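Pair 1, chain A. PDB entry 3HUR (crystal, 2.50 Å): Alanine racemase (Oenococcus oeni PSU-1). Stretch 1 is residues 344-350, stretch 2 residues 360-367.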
# COMPACT_ATOMS: atom_id res chain seq x y z
N GLU A 344 -5.87 15.44 -13.62
CA GLU A 344 -5.00 15.04 -12.51
C GLU A 344 -3.56 14.96 -12.98
O GLU A 344 -3.28 14.61 -14.10
CB GLU A 344 -5.44 13.68 -11.88
CG GLU A 344 -4.49 13.20 -10.75
CD GLU A 344 -4.94 11.97 -10.00
OE1 GLU A 344 -6.00 11.40 -10.34
OE2 GLU A 344 -4.22 11.55 -9.06
N GLN A 345 -2.63 15.29 -12.09
CA GLN A 345 -1.21 15.25 -12.42
C GLN A 345 -0.73 13.80 -12.78
O GLN A 345 -1.26 12.84 -12.28
CB GLN A 345 -0.33 15.76 -11.27
CG GLN A 345 -0.83 16.95 -10.48
CD GLN A 345 -0.53 18.30 -11.14
OE1 GLN A 345 0.41 19.00 -10.74
NE2 GLN A 345 -1.32 18.64 -12.15
N ILE A 346 0.29 13.72 -13.63
CA ILE A 346 0.91 12.46 -13.96
C ILE A 346 2.33 12.40 -13.46
O ILE A 346 3.00 11.40 -13.66
CB ILE A 346 0.80 12.15 -15.44
CG1 ILE A 346 1.47 13.22 -16.29
CG2 ILE A 346 -0.64 11.98 -15.80
CD1 ILE A 346 1.53 12.91 -17.75
N THR A 347 2.76 13.44 -12.74
CA THR A 347 4.09 13.46 -12.10
C THR A 347 4.01 14.02 -10.72
O THR A 347 3.10 14.76 -10.42
CB THR A 347 5.09 14.34 -12.88
OG1 THR A 347 4.43 15.52 -13.30
CG2 THR A 347 5.63 13.66 -14.12
N VAL A 348 4.99 13.67 -9.90
CA VAL A 348 5.17 14.21 -8.58
C VAL A 348 6.62 14.71 -8.53
O VAL A 348 7.50 14.07 -9.06
CB VAL A 348 4.89 13.16 -7.43
CG1 VAL A 348 5.78 11.89 -7.58
CG2 VAL A 348 5.10 13.75 -6.00
N GLU A 349 6.84 15.83 -7.86
CA GLU A 349 8.15 16.41 -7.64
C GLU A 349 8.52 16.49 -6.16
O GLU A 349 7.71 16.85 -5.34
CB GLU A 349 8.14 17.83 -8.19
CG GLU A 349 9.48 18.56 -8.09
CD GLU A 349 9.61 19.62 -9.17
OE1 GLU A 349 8.55 20.02 -9.71
OE2 GLU A 349 10.74 20.00 -9.52
N GLU A 350 9.78 16.24 -5.85
CA GLU A 350 10.30 16.19 -4.49
C GLU A 350 11.60 17.02 -4.54
O GLU A 350 12.44 16.74 -5.36
CB GLU A 350 10.58 14.70 -4.17
CG GLU A 350 11.26 14.29 -2.80
CD GLU A 350 11.19 12.71 -2.53
OE1 GLU A 350 11.47 11.90 -3.46
OE2 GLU A 350 10.82 12.28 -1.40
N ASP A 360 16.42 17.81 -6.74
CA ASP A 360 15.14 18.06 -7.41
C ASP A 360 14.68 16.84 -8.24
O ASP A 360 14.98 16.76 -9.41
CB ASP A 360 15.23 19.30 -8.32
CG ASP A 360 13.85 19.82 -8.78
OD1 ASP A 360 12.90 19.03 -8.86
OD2 ASP A 360 13.68 21.03 -9.06
N GLU A 361 13.90 15.93 -7.65
CA GLU A 361 13.45 14.69 -8.32
C GLU A 361 12.02 14.69 -8.84
O GLU A 361 11.10 14.73 -8.06
CB GLU A 361 13.54 13.55 -7.32
CG GLU A 361 13.40 12.16 -7.97
CD GLU A 361 13.44 11.02 -6.98
OE1 GLU A 361 13.08 11.25 -5.79
OE2 GLU A 361 13.83 9.88 -7.41
N ILE A 362 11.82 14.60 -10.15
CA ILE A 362 10.47 14.42 -10.68
C ILE A 362 10.33 12.97 -11.11
O ILE A 362 11.29 12.38 -11.62
CB ILE A 362 10.17 15.35 -11.85
CG1 ILE A 362 10.36 16.80 -11.40
CG2 ILE A 362 8.76 15.19 -12.26
CD1 ILE A 362 9.97 17.89 -12.44
N GLN A 363 9.12 12.41 -10.90
CA GLN A 363 8.82 11.02 -11.18
C GLN A 363 7.40 10.83 -11.66
O GLN A 363 6.53 11.57 -11.25
CB GLN A 363 8.99 10.18 -9.93
CG GLN A 363 10.39 9.81 -9.64
CD GLN A 363 10.52 8.93 -8.40
OE1 GLN A 363 11.04 7.81 -8.47
NE2 GLN A 363 10.04 9.43 -7.28
N THR A 364 7.18 9.84 -12.54
CA THR A 364 5.83 9.54 -13.02
C THR A 364 4.99 8.93 -11.92
O THR A 364 5.51 8.34 -10.96
CB THR A 364 5.81 8.55 -14.22
OG1 THR A 364 4.48 8.49 -14.74
CG2 THR A 364 6.21 7.17 -13.79
N THR A 365 3.70 9.19 -12.01
CA THR A 365 2.69 8.62 -11.13
C THR A 365 1.60 7.99 -12.01
O THR A 365 0.51 7.72 -11.51
CB THR A 365 2.00 9.73 -10.23
OG1 THR A 365 1.33 10.66 -11.09
CG2 THR A 365 3.00 10.45 -9.35
N LEU A 366 1.87 7.82 -13.31
CA LEU A 366 0.92 7.20 -14.22
C LEU A 366 1.45 5.82 -14.69
O LEU A 366 2.26 5.75 -15.60
CB LEU A 366 0.63 8.12 -15.41
CG LEU A 366 -0.42 7.60 -16.39
CD1 LEU A 366 -1.80 7.57 -15.75
CD2 LEU A 366 -0.48 8.37 -17.72
N ALA A 367 0.99 4.75 -14.03
CA ALA A 367 1.11 3.35 -14.52
C ALA A 367 2.50 3.10 -14.99
O ALA A 367 2.72 2.76 -16.13
CB ALA A 367 0.13 3.08 -15.63
O HOH W 1 10.69 8.67 -4.50

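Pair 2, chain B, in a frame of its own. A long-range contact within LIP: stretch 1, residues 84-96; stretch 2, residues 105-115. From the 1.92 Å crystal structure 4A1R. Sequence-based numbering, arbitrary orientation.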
# COMPACT_ATOMS: atom_id res chain seq x y z
N GLN B 84 -9.14 8.99 1.70
CA GLN B 84 -10.08 8.86 2.81
C GLN B 84 -10.23 7.41 3.12
O GLN B 84 -10.27 6.56 2.21
CB GLN B 84 -11.46 9.44 2.45
CG GLN B 84 -11.46 10.95 2.35
CD GLN B 84 -12.85 11.50 2.14
OE1 GLN B 84 -13.18 12.57 2.66
NE2 GLN B 84 -13.68 10.80 1.40
N SER B 85 -10.29 7.12 4.41
CA SER B 85 -10.52 5.77 4.84
C SER B 85 -12.03 5.54 4.80
O SER B 85 -12.75 6.33 4.23
CB SER B 85 -9.91 5.52 6.22
OG SER B 85 -10.04 4.16 6.59
N ALA B 86 -12.50 4.44 5.35
CA ALA B 86 -13.93 4.21 5.42
C ALA B 86 -14.18 3.48 6.71
O ALA B 86 -13.24 2.96 7.31
CB ALA B 86 -14.41 3.40 4.23
N LEU B 87 -15.44 3.47 7.15
CA LEU B 87 -15.75 2.94 8.46
C LEU B 87 -15.27 1.50 8.58
O LEU B 87 -14.61 1.13 9.56
CB LEU B 87 -17.25 3.02 8.75
CG LEU B 87 -17.66 3.14 10.23
CD1 LEU B 87 -17.30 1.92 11.07
CD2 LEU B 87 -17.11 4.41 10.88
N ASP B 88 -15.58 0.70 7.56
CA ASP B 88 -15.26 -0.72 7.57
C ASP B 88 -13.94 -1.08 6.91
O ASP B 88 -13.68 -2.24 6.60
CB ASP B 88 -16.40 -1.56 6.98
CG ASP B 88 -17.07 -0.89 5.81
OD1 ASP B 88 -16.50 0.07 5.23
OD2 ASP B 88 -18.20 -1.32 5.49
N ALA B 89 -13.08 -0.08 6.72
CA ALA B 89 -11.75 -0.35 6.21
C ALA B 89 -10.91 -0.97 7.32
O ALA B 89 -10.83 -0.42 8.40
CB ALA B 89 -11.13 0.93 5.72
N ARG B 90 -10.28 -2.11 7.05
CA ARG B 90 -9.41 -2.77 8.05
C ARG B 90 -7.94 -2.93 7.62
O ARG B 90 -7.04 -3.15 8.45
CB ARG B 90 -10.01 -4.13 8.45
CG ARG B 90 -11.36 -4.04 9.14
CD ARG B 90 -11.29 -3.22 10.42
NE ARG B 90 -12.59 -3.13 11.10
CZ ARG B 90 -13.52 -2.21 10.87
NH1 ARG B 90 -13.34 -1.25 9.97
NH2 ARG B 90 -14.66 -2.23 11.55
N TYR B 91 -7.69 -2.82 6.33
CA TYR B 91 -6.31 -2.98 5.82
C TYR B 91 -6.05 -2.04 4.63
O TYR B 91 -6.97 -1.76 3.89
CB TYR B 91 -6.08 -4.42 5.35
CG TYR B 91 -6.11 -5.48 6.46
CD1 TYR B 91 -4.96 -5.76 7.20
CD2 TYR B 91 -7.27 -6.21 6.73
CE1 TYR B 91 -4.98 -6.71 8.21
CE2 TYR B 91 -7.29 -7.17 7.73
CZ TYR B 91 -6.15 -7.41 8.47
OH TYR B 91 -6.15 -8.37 9.46
N ILE B 92 -4.81 -1.57 4.51
CA ILE B 92 -4.29 -0.96 3.25
C ILE B 92 -3.37 -2.00 2.56
O ILE B 92 -2.35 -2.40 3.13
CB ILE B 92 -3.50 0.35 3.52
CG1 ILE B 92 -4.35 1.38 4.27
CG2 ILE B 92 -2.91 0.95 2.25
CD1 ILE B 92 -5.69 1.70 3.64
N GLY B 93 -3.75 -2.44 1.36
CA GLY B 93 -2.89 -3.35 0.57
C GLY B 93 -2.00 -2.53 -0.36
O GLY B 93 -2.45 -1.53 -0.93
N VAL B 94 -0.75 -2.93 -0.52
CA VAL B 94 0.15 -2.18 -1.42
C VAL B 94 0.75 -3.23 -2.35
O VAL B 94 1.17 -4.31 -1.88
CB VAL B 94 1.26 -1.40 -0.68
CG1 VAL B 94 2.04 -0.51 -1.65
CG2 VAL B 94 0.69 -0.55 0.45
N ILE B 95 0.73 -2.94 -3.65
CA ILE B 95 1.27 -3.81 -4.71
C ILE B 95 2.35 -3.02 -5.46
O ILE B 95 2.15 -1.84 -5.77
CB ILE B 95 0.16 -4.23 -5.74
CG1 ILE B 95 -0.95 -5.03 -5.05
CG2 ILE B 95 0.74 -5.06 -6.91
CD1 ILE B 95 -2.17 -5.30 -5.91
N ALA B 96 3.49 -3.63 -5.74
CA ALA B 96 4.56 -2.96 -6.52
C ALA B 96 4.77 -3.88 -7.73
O ALA B 96 5.11 -5.04 -7.55
CB ALA B 96 5.85 -2.91 -5.73
N THR B 105 9.15 -9.09 -2.60
CA THR B 105 7.95 -8.83 -1.81
C THR B 105 7.16 -7.76 -2.59
O THR B 105 7.34 -6.55 -2.38
CB THR B 105 8.29 -8.39 -0.36
OG1 THR B 105 9.16 -9.37 0.24
CG2 THR B 105 7.01 -8.26 0.50
N TRP B 106 6.33 -8.23 -3.52
CA TRP B 106 5.59 -7.32 -4.41
C TRP B 106 4.26 -6.91 -3.85
O TRP B 106 3.56 -6.07 -4.44
CB TRP B 106 5.41 -7.95 -5.81
CG TRP B 106 4.78 -9.33 -5.85
CD1 TRP B 106 5.47 -10.55 -5.97
CD2 TRP B 106 3.35 -9.70 -5.84
NE1 TRP B 106 4.60 -11.59 -6.03
CE2 TRP B 106 3.31 -11.16 -5.94
CE3 TRP B 106 2.14 -8.99 -5.77
CZ2 TRP B 106 2.11 -11.87 -5.96
CZ3 TRP B 106 0.94 -9.72 -5.78
CH2 TRP B 106 0.92 -11.12 -5.86
N ARG B 107 3.86 -7.54 -2.75
CA ARG B 107 2.60 -7.15 -2.04
C ARG B 107 2.81 -7.08 -0.52
O ARG B 107 3.48 -7.96 0.07
CB ARG B 107 1.50 -8.14 -2.40
CG ARG B 107 0.54 -8.58 -1.31
CD ARG B 107 -0.34 -9.74 -1.79
NE ARG B 107 0.41 -10.99 -2.00
CZ ARG B 107 -0.05 -12.05 -2.67
NH1 ARG B 107 -1.29 -12.06 -3.18
NH2 ARG B 107 0.73 -13.12 -2.82
N ILE B 108 2.24 -6.04 0.11
CA ILE B 108 2.16 -5.99 1.58
C ILE B 108 0.76 -5.55 2.00
O ILE B 108 0.06 -4.83 1.26
CB ILE B 108 3.24 -5.09 2.24
CG1 ILE B 108 3.04 -3.59 1.89
CG2 ILE B 108 4.67 -5.60 2.03
CD1 ILE B 108 4.04 -2.64 2.51
N SER B 109 0.34 -6.01 3.17
CA SER B 109 -0.92 -5.60 3.80
C SER B 109 -0.60 -4.90 5.11
O SER B 109 0.14 -5.43 5.95
CB SER B 109 -1.75 -6.83 4.09
OG SER B 109 -3.03 -6.44 4.58
N LEU B 110 -1.15 -3.71 5.30
CA LEU B 110 -0.97 -2.98 6.54
C LEU B 110 -2.30 -2.89 7.29
O LEU B 110 -3.26 -2.30 6.77
CB LEU B 110 -0.45 -1.58 6.25
CG LEU B 110 0.82 -1.46 5.41
CD1 LEU B 110 0.94 -0.01 4.96
CD2 LEU B 110 2.09 -1.91 6.15
N PRO B 111 -2.37 -3.46 8.51
CA PRO B 111 -3.59 -3.37 9.31
C PRO B 111 -3.83 -1.95 9.77
O PRO B 111 -2.91 -1.29 10.28
CB PRO B 111 -3.30 -4.28 10.52
CG PRO B 111 -2.11 -5.10 10.14
CD PRO B 111 -1.32 -4.20 9.23
N LEU B 112 -5.06 -1.49 9.57
CA LEU B 112 -5.52 -0.24 10.14
C LEU B 112 -5.91 -0.46 11.60
O LEU B 112 -6.27 -1.57 11.99
CB LEU B 112 -6.72 0.25 9.36
CG LEU B 112 -6.31 0.86 8.02
CD1 LEU B 112 -7.42 0.77 6.98
CD2 LEU B 112 -5.88 2.29 8.19
N PRO B 113 -5.84 0.60 12.41
CA PRO B 113 -6.19 0.39 13.82
C PRO B 113 -7.66 0.02 13.97
O PRO B 113 -8.49 0.42 13.14
CB PRO B 113 -5.92 1.75 14.46
CG PRO B 113 -5.91 2.73 13.33
CD PRO B 113 -5.35 1.96 12.16
N GLU B 114 -7.95 -0.78 14.99
CA GLU B 114 -9.33 -1.08 15.38
C GLU B 114 -9.80 -0.15 16.52
O GLU B 114 -8.97 0.53 17.14
CB GLU B 114 -9.46 -2.56 15.77
CG GLU B 114 -10.02 -3.43 14.65
CD GLU B 114 -9.58 -4.88 14.72
OE1 GLU B 114 -8.55 -5.18 15.36
OE2 GLU B 114 -10.28 -5.72 14.11
N PRO B 115 -11.13 -0.09 16.77
CA PRO B 115 -11.78 0.62 17.87
C PRO B 115 -10.91 0.88 19.12
O PRO B 115 -10.75 2.03 19.53
CB PRO B 115 -12.96 -0.31 18.22
CG PRO B 115 -13.03 -1.32 17.11
CD PRO B 115 -12.13 -0.85 16.01
O HOH W 2 -6.65 -4.02 11.28

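What geometry do the two pairs share? Each is an antiparallel pair of strands, with N-to-C directions 160° apart in pair 1 and 162° in pair 2, and 14 central residues superpose with an RMSD of 0.7 Å. Register is kept as well: Val A348 with Gln A363 matches Ile B92 with Leu B110, and Glu A350 with Glu A361 matches Val B94 with Ile B108. These are hydrogen-bonded pairs, closed in both directions; Val A348 N to Gln A363 O is 2.9 Å and Ile B92 N to Leu B110 O is 2.8 Å. Between them sit the non-hydrogen-bonded pairs, Glu A349 with Ile A362 and Gly B93 with Ser B109, where the strands come closer, CA to CA 4.3 and 4.4 Å.

How is the face carrying the hydrogen-bonded pairs filled? In pair 2 it is aliphatic: Val B94 CB lies 3.8 Å from Ile B108 CG1. The matching pair 1 residues are two acids, Glu A350 OE1 and Glu A361 OE1, 2.9 Å apart, a like-charge approach rather than a hydrogen bond. Water 1 lies beside them, accepting from Gln A363 NE2 at 3.0 Å and donating weakly to Glu A350 OE1 at 3.5 Å. One step along, Val A348 and Ile B92 occupy nearly the same space, but Gln A363 brings an amide where Leu B110 is wholly apolar.

What happens where the strand pairing runs out? The backbone answer is the same: Thr A365 N donates to Ile A346 O at 2.8 Å, as Leu B112 N does to Arg B90 O at 2.8 Å. Both Thr A365 and Leu B112 point toward the other stretch, with side-chain centres 0.6 Å apart after superposition. The short threonine places CG2 3.6 Å from Val A348 CG1, whereas the longer leucine sends CD1 to Ile B92 CD1 and to Ala B89 CB, 3.9 Å from each, and buries more surface.

How does the other face differ? Glu A349 reaches across to Asp A360, OE2 to OD1 2.5 Å, so close that one acid probably holds a proton, while its CD packs 3.7 Å from Ile A362 CG1. Gly B93, its match, has no side chain. On the same face, Tyr B91 touches the partner strand, with CD1 3.3 Å from Ser B109 OG and CE1 3.8 Å from Pro B111 CB. Thr A347, at the tyrosine's position, makes a smaller contact, CB to Ile A362 CG2 at 3.8 Å.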